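Local coordinates for pirin-like protein (Geobacillus kaustophilus, PDB 2P17), which is of unknown function but belongs to the pirin family of paired cupin domains and binds one iron ion per subunit, at residues P185-G190 against G242-E247; N117-Y122 against N163-T168; D45-G50 against S107-L112. All blocks are in the same frame, centred on the assembly; numbering follows the deposited sequence.

Contact 1: residues P185-G190 against G242-E247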
loop_
_atom_site.group_PDB
_atom_site.type_symbol
_atom_site.label_atom_id
_atom_site.label_comp_id
_atom_site.label_asym_id
_atom_site.label_seq_id
_atom_site.Cartn_x
_atom_site.Cartn_y
_atom_site.Cartn_z
ATOM N N PRO A 185 -0.614 6.726 14.705
ATOM C CA PRO A 185 0.251 7.598 15.516
ATOM C C PRO A 185 0.413 8.944 14.813
ATOM O O PRO A 185 0.455 8.996 13.579
ATOM C CB PRO A 185 1.572 6.844 15.553
ATOM C CG PRO A 185 1.177 5.389 15.329
ATOM C CD PRO A 185 0.039 5.449 14.362
ATOM N N GLY A 186 0.498 10.021 15.584
ATOM C CA GLY A 186 0.491 11.366 15.002
ATOM C C GLY A 186 1.611 11.662 14.013
ATOM O O GLY A 186 1.443 12.475 13.088
ATOM N N HIS A 187 2.751 10.997 14.183
ATOM C CA HIS A 187 3.893 11.269 13.322
ATOM C C HIS A 187 3.863 10.446 12.029
ATOM O O HIS A 187 4.675 10.683 11.123
ATOM C CB HIS A 187 5.211 11.053 14.073
ATOM C CG HIS A 187 5.492 9.623 14.411
ATOM N ND1 HIS A 187 4.675 8.874 15.233
ATOM C CD2 HIS A 187 6.499 8.800 14.030
ATOM C CE1 HIS A 187 5.171 7.654 15.348
ATOM N NE2 HIS A 187 6.274 7.580 14.624
ATOM N N TYR A 188 2.937 9.491 11.921
ATOM C CA TYR A 188 2.855 8.708 10.683
ATOM C C TYR A 188 2.383 9.600 9.533
ATOM O O TYR A 188 1.575 10.518 9.716
ATOM C CB TYR A 188 1.891 7.531 10.824
ATOM C CG TYR A 188 2.453 6.240 11.384
ATOM C CD1 TYR A 188 3.460 6.226 12.341
ATOM C CD2 TYR A 188 1.926 5.013 10.965
ATOM C CE1 TYR A 188 3.933 5.023 12.858
ATOM C CE2 TYR A 188 2.398 3.803 11.472
ATOM C CZ TYR A 188 3.401 3.820 12.415
ATOM O OH TYR A 188 3.862 2.627 12.952
ATOM N N ASN A 189 2.874 9.277 8.342
ATOM C CA ASN A 189 2.542 9.971 7.119
ATOM C C ASN A 189 1.863 8.953 6.223
ATOM O O ASN A 189 2.368 7.847 6.053
ATOM C CB ASN A 189 3.835 10.512 6.489
ATOM C CG ASN A 189 3.589 11.371 5.251
ATOM O OD1 ASN A 189 2.514 11.942 5.069
ATOM N ND2 ASN A 189 4.608 11.491 4.418
ATOM N N GLY A 190 0.719 9.305 5.642
ATOM C CA GLY A 190 0.019 8.319 4.839
ATOM C C GLY A 190 -1.053 8.828 3.913
ATOM O O GLY A 190 -1.244 10.037 3.728
ATOM N N GLY A 242 3.085 5.315 7.348
ATOM C CA GLY A 242 4.329 4.844 7.916
ATOM C C GLY A 242 5.074 5.907 8.685
ATOM O O GLY A 242 4.773 7.097 8.586
ATOM N N GLU A 243 6.077 5.465 9.423
ATOM C CA GLU A 243 6.906 6.372 10.193
ATOM C C GLU A 243 7.957 7.000 9.279
ATOM O O GLU A 243 8.769 6.279 8.705
ATOM C CB GLU A 243 7.598 5.584 11.286
ATOM C CG GLU A 243 8.556 6.392 12.120
ATOM C CD GLU A 243 9.035 5.593 13.300
ATOM O OE1 GLU A 243 9.999 4.828 13.131
ATOM O OE2 GLU A 243 8.438 5.737 14.396
ATOM N N PRO A 244 7.944 8.340 9.126
ATOM C CA PRO A 244 8.985 8.966 8.297
ATOM C C PRO A 244 10.413 8.647 8.725
ATOM O O PRO A 244 10.692 8.533 9.922
ATOM C CB PRO A 244 8.703 10.469 8.450
ATOM C CG PRO A 244 7.231 10.530 8.711
ATOM C CD PRO A 244 6.985 9.340 9.630
ATOM N N VAL A 245 11.288 8.502 7.730
ATOM C CA VAL A 245 12.704 8.197 7.946
ATOM C C VAL A 245 13.448 9.473 8.323
ATOM O O VAL A 245 14.350 9.441 9.163
ATOM C CB VAL A 245 13.326 7.517 6.703
ATOM C CG1 VAL A 245 14.810 7.308 6.892
ATOM C CG2 VAL A 245 12.642 6.191 6.423
ATOM N N ASN A 246 13.046 10.597 7.726
ATOM C CA ASN A 246 13.652 11.892 8.026
ATOM C C ASN A 246 15.155 11.924 7.738
ATOM O O ASN A 246 15.949 12.460 8.525
ATOM C CB ASN A 246 13.337 12.299 9.478
ATOM C CG ASN A 246 11.860 12.610 9.687
ATOM O OD1 ASN A 246 11.247 13.314 8.892
ATOM N ND2 ASN A 246 11.290 12.086 10.762
ATOM N N GLU A 247 15.532 11.343 6.606
ATOM C CA GLU A 247 16.926 11.375 6.165
ATOM C C GLU A 247 17.018 11.926 4.762
ATOM O O GLU A 247 16.156 11.630 3.937
ATOM C CB GLU A 247 17.540 9.976 6.204
ATOM C CG GLU A 247 17.764 9.474 7.602
ATOM C CD GLU A 247 18.191 8.021 7.652
ATOM O OE1 GLU A 247 18.354 7.380 6.585
ATOM O OE2 GLU A 247 18.349 7.537 8.781
#
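In the C-terminal cupin domain of this pirin-family protein, strands 189-196 and 235-242 meet as an antiparallel hydrogen-bonded pair, N189 with G242, flanked by contacts of H187 and Y188 with E243 and P244. N189 N to G242 O is the straighter backbone bond, at 168°, whereas G242 N stands above the carbonyl plane of N189 as it bonds to N189 O. H187 takes the crowded first torsion (chi1 69°), and its NE2 donates in the ring plane to the anti lone pair of E243 OE2, 2.9 Å away. P244 CD abuts H187 O at 3.1 Å. The Y188 ring lies with one face on the G242-E243 backbone: G242 CA sits 4.2 Å from its centroid as a CH-pi contact, and E243 N lies over its centre. P185 CD covers the opposite face, sandwiching the ring between its own turn and the backbone across from it. An alanine at Y188 would probably loosen this corner, since the ring surface that both pack on would be gone. A type I turn from P185 to Y188 positions both aromatic residues, and the backbone O atoms of E35 and D37 accept from N189 ND2. The turn is closed by Y188 N, which donates to P185 O at 3.0 Å.

Contact 2: residues N117-Y122 against N163-T168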
loop_
_atom_site.group_PDB
_atom_site.type_symbol
_atom_site.label_atom_id
_atom_site.label_comp_id
_atom_site.label_asym_id
_atom_site.label_seq_id
_atom_site.Cartn_x
_atom_site.Cartn_y
_atom_site.Cartn_z
ATOM N N ASN A 117 11.224 3.501 1.669
ATOM C CA ASN A 117 12.643 3.765 1.893
ATOM C C ASN A 117 13.157 2.971 3.084
ATOM O O ASN A 117 12.414 2.701 4.027
ATOM C CB ASN A 117 12.858 5.255 2.139
ATOM C CG ASN A 117 14.285 5.687 1.892
ATOM O OD1 ASN A 117 15.079 4.955 1.299
ATOM N ND2 ASN A 117 14.613 6.907 2.332
ATOM N N LEU A 118 14.429 2.583 3.022
ATOM C CA LEU A 118 15.130 2.066 4.196
ATOM C C LEU A 118 15.996 3.178 4.773
ATOM O O LEU A 118 16.686 3.880 4.019
ATOM C CB LEU A 118 16.013 0.865 3.847
ATOM C CG LEU A 118 15.320 -0.463 3.490
ATOM C CD1 LEU A 118 16.303 -1.479 2.945
ATOM C CD2 LEU A 118 14.632 -1.041 4.703
ATOM N N PRO A 119 15.982 3.331 6.113
ATOM C CA PRO A 119 16.901 4.285 6.749
ATOM C C PRO A 119 18.342 3.830 6.535
ATOM O O PRO A 119 18.595 2.644 6.292
ATOM C CB PRO A 119 16.558 4.184 8.235
ATOM C CG PRO A 119 15.213 3.528 8.295
ATOM C CD PRO A 119 15.125 2.651 7.099
ATOM N N SER A 120 19.267 4.781 6.619
ATOM C CA SER A 120 20.688 4.490 6.425
ATOM C C SER A 120 21.138 3.275 7.244
ATOM O O SER A 120 21.899 2.436 6.748
ATOM C CB SER A 120 21.518 5.719 6.803
ATOM O OG SER A 120 22.895 5.473 6.630
ATOM N N ALA A 121 20.659 3.184 8.487
ATOM C CA ALA A 121 21.039 2.071 9.364
ATOM C C ALA A 121 20.707 0.695 8.794
ATOM O O ALA A 121 21.321 -0.297 9.177
ATOM C CB ALA A 121 20.417 2.215 10.739
ATOM N N TYR A 122 19.732 0.625 7.892
ATOM C CA TYR A 122 19.242 -0.660 7.406
ATOM C C TYR A 122 19.407 -0.843 5.906
ATOM O O TYR A 122 18.969 -1.864 5.355
ATOM C CB TYR A 122 17.761 -0.831 7.751
ATOM C CG TYR A 122 17.438 -0.762 9.230
ATOM C CD1 TYR A 122 17.429 -1.919 10.015
ATOM C CD2 TYR A 122 17.113 0.449 9.845
ATOM C CE1 TYR A 122 17.133 -1.859 11.370
ATOM C CE2 TYR A 122 16.810 0.512 11.209
ATOM C CZ TYR A 122 16.818 -0.652 11.959
ATOM O OH TYR A 122 16.511 -0.596 13.302
ATOM N N ASN A 163 8.683 -5.644 9.822
ATOM C CA ASN A 163 8.910 -4.297 9.328
ATOM C C ASN A 163 10.295 -3.831 9.757
ATOM O O ASN A 163 10.781 -4.193 10.835
ATOM C CB ASN A 163 7.893 -3.299 9.908
ATOM C CG ASN A 163 6.514 -3.305 9.203
ATOM O OD1 ASN A 163 5.633 -2.546 9.606
ATOM N ND2 ASN A 163 6.329 -4.127 8.178
ATOM N N ILE A 164 10.894 -3.000 8.911
ATOM C CA ILE A 164 12.024 -2.180 9.308
ATOM C C ILE A 164 11.448 -0.794 9.642
ATOM O O ILE A 164 11.323 -0.448 10.817
ATOM C CB ILE A 164 13.122 -2.195 8.219
ATOM C CG1 ILE A 164 13.758 -3.597 8.165
ATOM C CG2 ILE A 164 14.189 -1.156 8.506
ATOM C CD1 ILE A 164 14.537 -3.894 6.927
ATOM N N VAL A 165 11.067 -0.012 8.632
ATOM C CA VAL A 165 10.265 1.177 8.887
ATOM C C VAL A 165 8.869 0.689 9.278
ATOM O O VAL A 165 8.254 -0.076 8.529
ATOM C CB VAL A 165 10.157 2.094 7.632
ATOM C CG1 VAL A 165 9.056 3.144 7.805
ATOM C CG2 VAL A 165 11.481 2.777 7.346
ATOM N N PRO A 166 8.357 1.119 10.449
ATOM C CA PRO A 166 6.973 0.775 10.779
ATOM C C PRO A 166 5.996 1.284 9.732
ATOM O O PRO A 166 5.964 2.483 9.444
ATOM C CB PRO A 166 6.736 1.485 12.126
ATOM C CG PRO A 166 8.109 1.612 12.726
ATOM C CD PRO A 166 8.992 1.903 11.528
ATOM N N VAL A 167 5.229 0.363 9.160
ATOM C CA VAL A 167 4.222 0.690 8.154
ATOM C C VAL A 167 2.910 0.017 8.529
ATOM O O VAL A 167 2.862 -1.190 8.804
ATOM C CB VAL A 167 4.653 0.230 6.736
ATOM C CG1 VAL A 167 3.530 0.427 5.696
ATOM C CG2 VAL A 167 5.906 0.969 6.293
ATOM N N THR A 168 1.842 0.795 8.545
ATOM C CA THR A 168 0.500 0.251 8.666
ATOM C C THR A 168 -0.122 0.182 7.283
ATOM O O THR A 168 -0.181 1.188 6.575
ATOM C CB THR A 168 -0.336 1.087 9.629
ATOM O OG1 THR A 168 0.120 0.825 10.966
ATOM C CG2 THR A 168 -1.834 0.767 9.507
HETATM O O HOH W 1 11.624 0.058 5.525
#
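Two loop regions pack here where the cupin domains of the pirin fold adjoin: 117-122, at the end of strand 109-117, and residues 163-168, the last two of which begin strand 167-174. The tight part centres on I164, whose two branches serve different partners. Its CG2, anti to the backbone N, presses onto one face of the Y122 ring, 3.4 Å from Y122 CG and displaced from the ring centre toward that atom, in a CH-pi contact 23° off the ring normal. The other branch, with CG1 beside the backbone N (chi1 -69°), ends in CD1; L118 CD2 crosses obliquely over I164, 3.6 Å from this CD1. Alongside, P119 CD rests on V165 CG2 at 3.7 Å, and Y122 N bonds back to P119 O, which folds the loop so that the proline and the tyrosine both reach the opposing segment. The exposed Y122 forms the solvent side, and it offers I164 a ring face without any polar bond across the segments. Direct hydrogen bonds between the segments are absent; beside the buried V165 a water does the work, accepting from V165 N and donating to N117 O. Within 163-168, N163 OD1 takes the V167 N-H at 3.0 Å, the donor standing 48° out of the amide's carbonyl plane.

Contact 3: residues D45-G50 against S107-L112; sequences DIFERG and STVHSL
Strands 39-47 and 109-117 run antiparallel in the N-terminal cupin domain, their short segments 4.8 Å apart with directions 158° from each other, and four backbone bonds join D45 to S111 and F47 to V109 as hydrogen-bonded pairs around the non-hydrogen-bonded pair I46-H110. On the face carrying I46 and H110, the histidine CG is anti to the backbone N (chi1 -173°), which lays the imidazole beneath the isoleucine. I46 CG1 comes to 3.5 Å from H110 CD2, and I46 CD1 stands over the ring face in a CH-pi contact. E44 accepts from H110 NE2 and so helps fix the ring's rotation. I46 CG2, the other branch, touches T108 CG2 at 3.6 Å.

D45, F47, V109 and S111 occupy the other face, which is buried. The F47 side chain adopts the crowded first torsion (chi1 61°), so its ring lies back over the neighbouring strand: V109 CB sits over one face, V109 CG1 is 3.7 Å from F47 CE2, and S111 OG meets the ring edge 3.3 Å from that same CE2. F52 adds an edge-to-face partner, and the F47 side chain also comes close to E101, a predicted iron ligand. D45 projects from this face, its OD1 hydrogen-bonded to H22 NE2. Where the ladder ends, a water spans the chains between R49 N and S107 O. A second water links the two polar side chains, 2.6 Å from D45 OD2, to which it probably donates, and 2.9 Å from S111 OG.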
loop_
_atom_site.group_PDB
_atom_site.type_symbol
_atom_site.label_atom_id
_atom_site.label_comp_id
_atom_site.label_asym_id
_atom_site.label_seq_id
_atom_site.Cartn_x
_atom_site.Cartn_y
_atom_site.Cartn_z
ATOM N N ASP A 45 -0.195 -0.904 -12.119
ATOM C CA ASP A 45 0.158 -1.569 -13.376
ATOM C C ASP A 45 -0.907 -2.565 -13.781
ATOM O O ASP A 45 -1.461 -3.275 -12.940
ATOM C CB ASP A 45 1.498 -2.291 -13.249
ATOM C CG ASP A 45 2.657 -1.333 -13.092
ATOM O OD1 ASP A 45 3.090 -0.755 -14.110
ATOM O OD2 ASP A 45 3.136 -1.168 -11.954
ATOM N N ILE A 46 -1.203 -2.592 -15.077
ATOM C CA ILE A 46 -2.002 -3.651 -15.665
ATOM C C ILE A 46 -1.118 -4.260 -16.739
ATOM O O ILE A 46 -0.742 -3.568 -17.694
ATOM C CB ILE A 46 -3.309 -3.104 -16.282
ATOM C CG1 ILE A 46 -4.150 -2.400 -15.210
ATOM C CG2 ILE A 46 -4.080 -4.236 -16.979
ATOM C CD1 ILE A 46 -5.364 -1.688 -15.746
ATOM N N PHE A 47 -0.765 -5.533 -16.596
ATOM C CA PHE A 47 0.268 -6.102 -17.457
ATOM C C PHE A 47 0.109 -7.584 -17.747
ATOM O O PHE A 47 -0.535 -8.311 -16.986
ATOM C CB PHE A 47 1.686 -5.751 -16.959
ATOM C CG PHE A 47 2.014 -6.261 -15.574
ATOM C CD1 PHE A 47 2.968 -7.254 -15.399
ATOM C CD2 PHE A 47 1.399 -5.716 -14.445
ATOM C CE1 PHE A 47 3.299 -7.706 -14.132
ATOM C CE2 PHE A 47 1.718 -6.165 -13.162
ATOM C CZ PHE A 47 2.675 -7.173 -13.006
ATOM N N GLU A 48 0.686 -8.009 -18.870
ATOM C CA GLU A 48 0.661 -9.403 -19.287
ATOM C C GLU A 48 2.047 -10.031 -19.184
ATOM O O GLU A 48 3.043 -9.335 -18.956
ATOM C CB GLU A 48 0.114 -9.515 -20.718
ATOM C CG GLU A 48 -1.344 -9.045 -20.844
ATOM C CD GLU A 48 -1.843 -8.933 -22.278
ATOM O OE1 GLU A 48 -1.598 -9.856 -23.094
ATOM O OE2 GLU A 48 -2.508 -7.919 -22.582
ATOM N N ARG A 49 2.099 -11.350 -19.341
ATOM C CA ARG A 49 3.345 -12.110 -19.296
ATOM C C ARG A 49 4.356 -11.539 -20.287
ATOM O O ARG A 49 4.023 -11.257 -21.446
ATOM C CB ARG A 49 3.082 -13.587 -19.603
ATOM C CG ARG A 49 4.241 -14.516 -19.283
ATOM C CD ARG A 49 3.770 -15.961 -19.253
ATOM N NE ARG A 49 4.836 -16.912 -18.930
ATOM C CZ ARG A 49 5.227 -17.231 -17.697
ATOM N NH1 ARG A 49 4.661 -16.675 -16.626
ATOM N NH2 ARG A 49 6.198 -18.121 -17.533
ATOM N N GLY A 50 5.581 -11.351 -19.801
ATOM C CA GLY A 50 6.689 -10.856 -20.619
ATOM C C GLY A 50 6.945 -9.363 -20.536
ATOM O O GLY A 50 7.882 -8.853 -21.158
ATOM N N SER A 107 -2.859 -14.838 -18.049
ATOM C CA SER A 107 -3.403 -13.960 -17.015
ATOM C C SER A 107 -2.959 -12.515 -17.207
ATOM O O SER A 107 -1.822 -12.253 -17.603
ATOM C CB SER A 107 -2.980 -14.456 -15.632
ATOM O OG SER A 107 -3.595 -13.698 -14.601
ATOM N N THR A 108 -3.874 -11.591 -16.948
ATOM C CA THR A 108 -3.543 -10.172 -16.866
ATOM C C THR A 108 -3.526 -9.784 -15.392
ATOM O O THR A 108 -4.508 -9.988 -14.685
ATOM C CB THR A 108 -4.570 -9.309 -17.609
ATOM O OG1 THR A 108 -4.555 -9.645 -19.004
ATOM C CG2 THR A 108 -4.246 -7.824 -17.460
ATOM N N VAL A 109 -2.400 -9.249 -14.928
ATOM C CA VAL A 109 -2.277 -8.807 -13.540
ATOM C C VAL A 109 -2.551 -7.321 -13.422
ATOM O O VAL A 109 -2.006 -6.526 -14.178
ATOM C CB VAL A 109 -0.884 -9.154 -12.961
ATOM C CG1 VAL A 109 -0.651 -8.494 -11.593
ATOM C CG2 VAL A 109 -0.743 -10.654 -12.816
ATOM N N HIS A 110 -3.422 -6.959 -12.479
ATOM C CA HIS A 110 -3.618 -5.575 -12.079
ATOM C C HIS A 110 -3.054 -5.468 -10.671
ATOM O O HIS A 110 -3.535 -6.159 -9.775
ATOM C CB HIS A 110 -5.122 -5.262 -12.100
ATOM C CG HIS A 110 -5.467 -3.826 -11.863
ATOM N ND1 HIS A 110 -6.768 -3.404 -11.694
ATOM C CD2 HIS A 110 -4.698 -2.717 -11.759
ATOM C CE1 HIS A 110 -6.786 -2.094 -11.509
ATOM N NE2 HIS A 110 -5.540 -1.653 -11.542
ATOM N N SER A 111 -2.029 -4.630 -10.486
ATOM C CA SER A 111 -1.335 -4.550 -9.192
ATOM C C SER A 111 -1.010 -3.127 -8.771
ATOM O O SER A 111 -1.028 -2.194 -9.579
ATOM C CB SER A 111 -0.039 -5.371 -9.228
ATOM O OG SER A 111 0.851 -4.883 -10.217
ATOM N N LEU A 112 -0.726 -2.980 -7.481
ATOM C CA LEU A 112 -0.210 -1.729 -6.928
ATOM C C LEU A 112 1.148 -2.017 -6.324
ATOM O O LEU A 112 1.254 -2.903 -5.477
ATOM C CB LEU A 112 -1.146 -1.188 -5.854
ATOM C CG LEU A 112 -2.449 -0.626 -6.408
ATOM C CD1 LEU A 112 -3.501 -0.564 -5.329
ATOM C CD2 LEU A 112 -2.205 0.761 -7.027
HETATM O O HOH W 2 2.064 -2.320 -9.910
HETATM O O HOH W 3 -0.292 -12.885 -19.720
#

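Contacts 1 and 2 adjoin, their centres 10 Å apart, whereas contact 3 lies 30 Å from contact 1 and 27 Å from contact 2 between centres. P166 joins the first two: its O accepts from E243 N at 3.0 Å, and its CB packs against Y188 OH. A second, probable hydrogen bond runs from S120 N to E247 OE1, tying the 117-122 loop to the end of the 242-247 segment. The iron, bound here by H57 and H99, with H55 and E101 as further predicted ligands, lies in the domain of contact 3, about 9 Å from the D45 side chain. The L118 side chain of contact 2 is about 14 Å from the metal, and contact 1 lies away from it.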